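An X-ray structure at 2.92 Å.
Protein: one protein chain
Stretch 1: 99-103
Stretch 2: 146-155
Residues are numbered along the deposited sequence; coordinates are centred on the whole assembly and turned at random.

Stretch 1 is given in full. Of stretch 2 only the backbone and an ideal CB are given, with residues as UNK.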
# COMPACT_ATOMS: atom_id res chain seq x y z
N LEU A 99 -8.00 9.65 8.30
CA LEU A 99 -6.84 10.49 8.04
C LEU A 99 -7.04 11.80 8.75
O LEU A 99 -8.17 12.26 8.90
CB LEU A 99 -6.69 10.77 6.54
CG LEU A 99 -6.18 9.68 5.59
CD1 LEU A 99 -6.38 10.10 4.15
CD2 LEU A 99 -4.72 9.36 5.85
N ARG A 100 -5.95 12.42 9.18
CA ARG A 100 -6.02 13.77 9.67
C ARG A 100 -6.63 14.63 8.58
O ARG A 100 -6.42 14.40 7.38
CB ARG A 100 -4.63 14.29 10.03
CG ARG A 100 -4.13 13.81 11.38
CD ARG A 100 -2.62 13.99 11.51
NE ARG A 100 -2.21 15.36 11.21
CZ ARG A 100 -1.34 15.70 10.26
NH1 ARG A 100 -0.77 14.78 9.49
NH2 ARG A 100 -1.03 16.98 10.08
N LYS A 101 -7.42 15.62 8.99
CA LYS A 101 -8.06 16.51 8.05
C LYS A 101 -7.01 17.17 7.17
O LYS A 101 -7.20 17.31 5.96
CB LYS A 101 -8.84 17.56 8.83
CG LYS A 101 -9.74 18.44 7.99
CD LYS A 101 -10.45 19.43 8.88
CE LYS A 101 -10.53 20.79 8.24
NZ LYS A 101 -11.45 20.79 7.07
N ALA A 102 -5.89 17.57 7.78
CA ALA A 102 -4.83 18.30 7.09
C ALA A 102 -4.32 17.55 5.88
O ALA A 102 -3.93 18.15 4.88
CB ALA A 102 -3.69 18.60 8.04
N VAL A 103 -4.31 16.23 5.99
CA VAL A 103 -3.89 15.38 4.89
C VAL A 103 -4.93 15.35 3.80
O VAL A 103 -4.61 15.46 2.62
CB VAL A 103 -3.70 13.95 5.37
CG1 VAL A 103 -3.42 13.03 4.20
CG2 VAL A 103 -2.60 13.90 6.41
N UNK A 146 2.34 20.61 1.09
CA UNK A 146 0.98 21.12 1.09
C UNK A 146 0.34 20.83 2.43
O UNK A 146 -0.23 21.72 3.06
CB UNK A 146 0.16 20.51 -0.05
N UNK A 147 0.43 19.58 2.86
CA UNK A 147 -0.05 19.18 4.16
C UNK A 147 0.51 20.05 5.28
O UNK A 147 -0.23 20.53 6.14
CB UNK A 147 0.30 17.71 4.41
N UNK A 148 1.82 20.27 5.28
CA UNK A 148 2.46 21.13 6.28
C UNK A 148 1.82 22.51 6.26
O UNK A 148 1.62 23.13 7.30
CB UNK A 148 3.97 21.24 6.03
N UNK A 149 1.53 23.00 5.07
CA UNK A 149 1.05 24.36 4.90
C UNK A 149 -0.36 24.52 5.48
O UNK A 149 -0.71 25.58 6.00
CB UNK A 149 1.06 24.74 3.42
N UNK A 150 -1.15 23.45 5.39
CA UNK A 150 -2.47 23.40 5.99
C UNK A 150 -2.37 23.12 7.50
O UNK A 150 -3.09 23.71 8.31
CB UNK A 150 -3.32 22.33 5.30
N UNK A 151 -1.48 22.22 7.88
CA UNK A 151 -1.34 21.82 9.27
C UNK A 151 -0.93 22.96 10.20
O UNK A 151 -0.91 22.80 11.42
CB UNK A 151 -0.31 20.69 9.37
N UNK A 152 -0.62 24.12 9.62
CA UNK A 152 -0.27 25.29 10.42
C UNK A 152 -1.41 26.29 10.43
O UNK A 152 -1.41 27.23 11.22
CB UNK A 152 1.00 25.95 9.89
N UNK A 153 -2.38 26.08 9.55
CA UNK A 153 -3.57 26.92 9.49
C UNK A 153 -4.56 26.56 10.59
O UNK A 153 -5.20 27.44 11.17
CB UNK A 153 -4.24 26.79 8.12
N UNK A 154 -4.70 25.27 10.86
CA UNK A 154 -5.75 24.78 11.74
C UNK A 154 -5.27 23.72 12.73
O UNK A 154 -4.13 23.28 12.68
CB UNK A 154 -6.89 24.21 10.90
N UNK A 155 -6.18 23.34 13.63
CA UNK A 155 -5.87 22.39 14.70
C UNK A 155 -6.19 20.97 14.27
O UNK A 155 -7.22 20.72 13.63
CB UNK A 155 -6.64 22.74 15.97

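Position 146 is helical, and its CA-to-CB bond points sideways with nothing of stretch 1 within 5.5 Å. Almost any helix-compatible residue would serve; the deposited one is Met146, a selenomethionine whose end leads away.

At position 147 the bond also points sideways, yet the ideal CB lies 4.3 Å from Ala102 O and 4.8 Å from Val103 CA. Stretch 1 offers mainly hydrocarbon here, the methyl of Ala102 and the CG2 of Val103. There is room for a medium-sized apolar side chain, so valine, isoleucine, leucine or methionine would suit. The residue is Ile147, with chi1 m and chi2 t. Ile147 CG1 lies 4.1 Å from Val103 CA, while Ile147 CG2 lies 4.2 Å from Val103 CG2 and 4.4 Å from Ala102 CB. Both branches of Ile147 pack against Val103.

Positions 148 and 149 belong to the helix but meet nothing of stretch 1: the first points away and the second is out of reach. Polar, helix-tolerant residues fit such places, and the residues are Lys148 and Lys149.

Position 150 points toward stretch 1, its ideal CB 4.2 Å from Ala102 O. The small Ala102 leaves space for a short apolar side chain; valine, isoleucine or alanine would all be plausible. Val150, with chi1 t, brings CG1 to 3.9 Å from Ala102 CA and 4.1 Å from Ala102 CB.

At position 151 the two backbones come close: its CA is 5.4 Å from that of Ala102. The ideal CB points toward stretch 1, 4.2 Å from Ala102 CB and 3.8 Å from Arg100 NH2. So tight an approach favours a small residue, alanine above all, with serine or glycine possible. Ala151 sets its CB 4.1 Å from Ala102 CB, methyl against methyl, and 3.8 Å from Arg100 NH2, at the edge of the guanidinium.

Positions 152 and 153 are out of reach, so polar residues are reasonable. They hold Glu152 and Thr153, the latter making a weak hydrogen bond from OG1 to Lys149 O, 3.4 Å away.

Position 154 points toward stretch 1, though its ideal CB has nothing within 5.5 Å. A long side chain could bridge the gap to Lys101, whose ammonium favours an acid; glutamine is a neutral alternative. Glu154, chi1 p and chi2 t, carries OE2 to 3.2 Å from Lys101 CE. Glu154 OE2 remains 4.2 Å from Lys101 NZ, so the opposite charges lie near each other without forming a salt bridge.

Position 155 is out of reach and suits a polar residue, here Lys155.

Stretch 2 146-155: MIKKVAETEK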
# COMPACT_ATOMS: atom_id res chain seq x y z
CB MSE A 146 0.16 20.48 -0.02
CG MSE A 146 -1.10 21.28 -0.32
SE MSE A 146 -0.72 23.01 -1.15
CE MSE A 146 0.18 22.38 -2.76
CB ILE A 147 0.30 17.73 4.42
CG1 ILE A 147 -0.35 16.85 3.35
CG2 ILE A 147 -0.17 17.30 5.77
CD1 ILE A 147 0.07 15.40 3.43
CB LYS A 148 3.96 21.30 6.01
CG LYS A 148 4.82 20.05 6.18
CD LYS A 148 6.14 20.39 6.88
CE LYS A 148 7.24 19.36 6.61
NZ LYS A 148 8.07 19.67 5.39
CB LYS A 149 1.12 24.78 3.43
CG LYS A 149 2.50 25.31 3.02
CD LYS A 149 2.50 25.90 1.61
CE LYS A 149 2.46 24.81 0.56
NZ LYS A 149 2.38 25.36 -0.82
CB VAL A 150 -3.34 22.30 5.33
CG1 VAL A 150 -4.61 22.06 6.14
CG2 VAL A 150 -3.66 22.64 3.87
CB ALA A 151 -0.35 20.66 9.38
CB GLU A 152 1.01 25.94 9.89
CG GLU A 152 2.24 25.07 10.03
CD GLU A 152 3.49 25.75 9.51
OE1 GLU A 152 3.41 26.41 8.45
OE2 GLU A 152 4.54 25.63 10.17
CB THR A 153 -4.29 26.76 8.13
OG1 THR A 153 -3.48 27.32 7.09
CG2 THR A 153 -5.64 27.47 8.16
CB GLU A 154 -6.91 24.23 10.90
CG GLU A 154 -6.49 23.24 9.84
CD GLU A 154 -7.65 22.80 8.97
OE1 GLU A 154 -8.70 23.49 8.99
OE2 GLU A 154 -7.52 21.77 8.27
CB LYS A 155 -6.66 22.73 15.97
CG LYS A 155 -6.58 24.20 16.40
CD LYS A 155 -7.38 25.10 15.45
CE LYS A 155 -7.23 26.57 15.81
NZ LYS A 155 -7.93 26.92 17.08
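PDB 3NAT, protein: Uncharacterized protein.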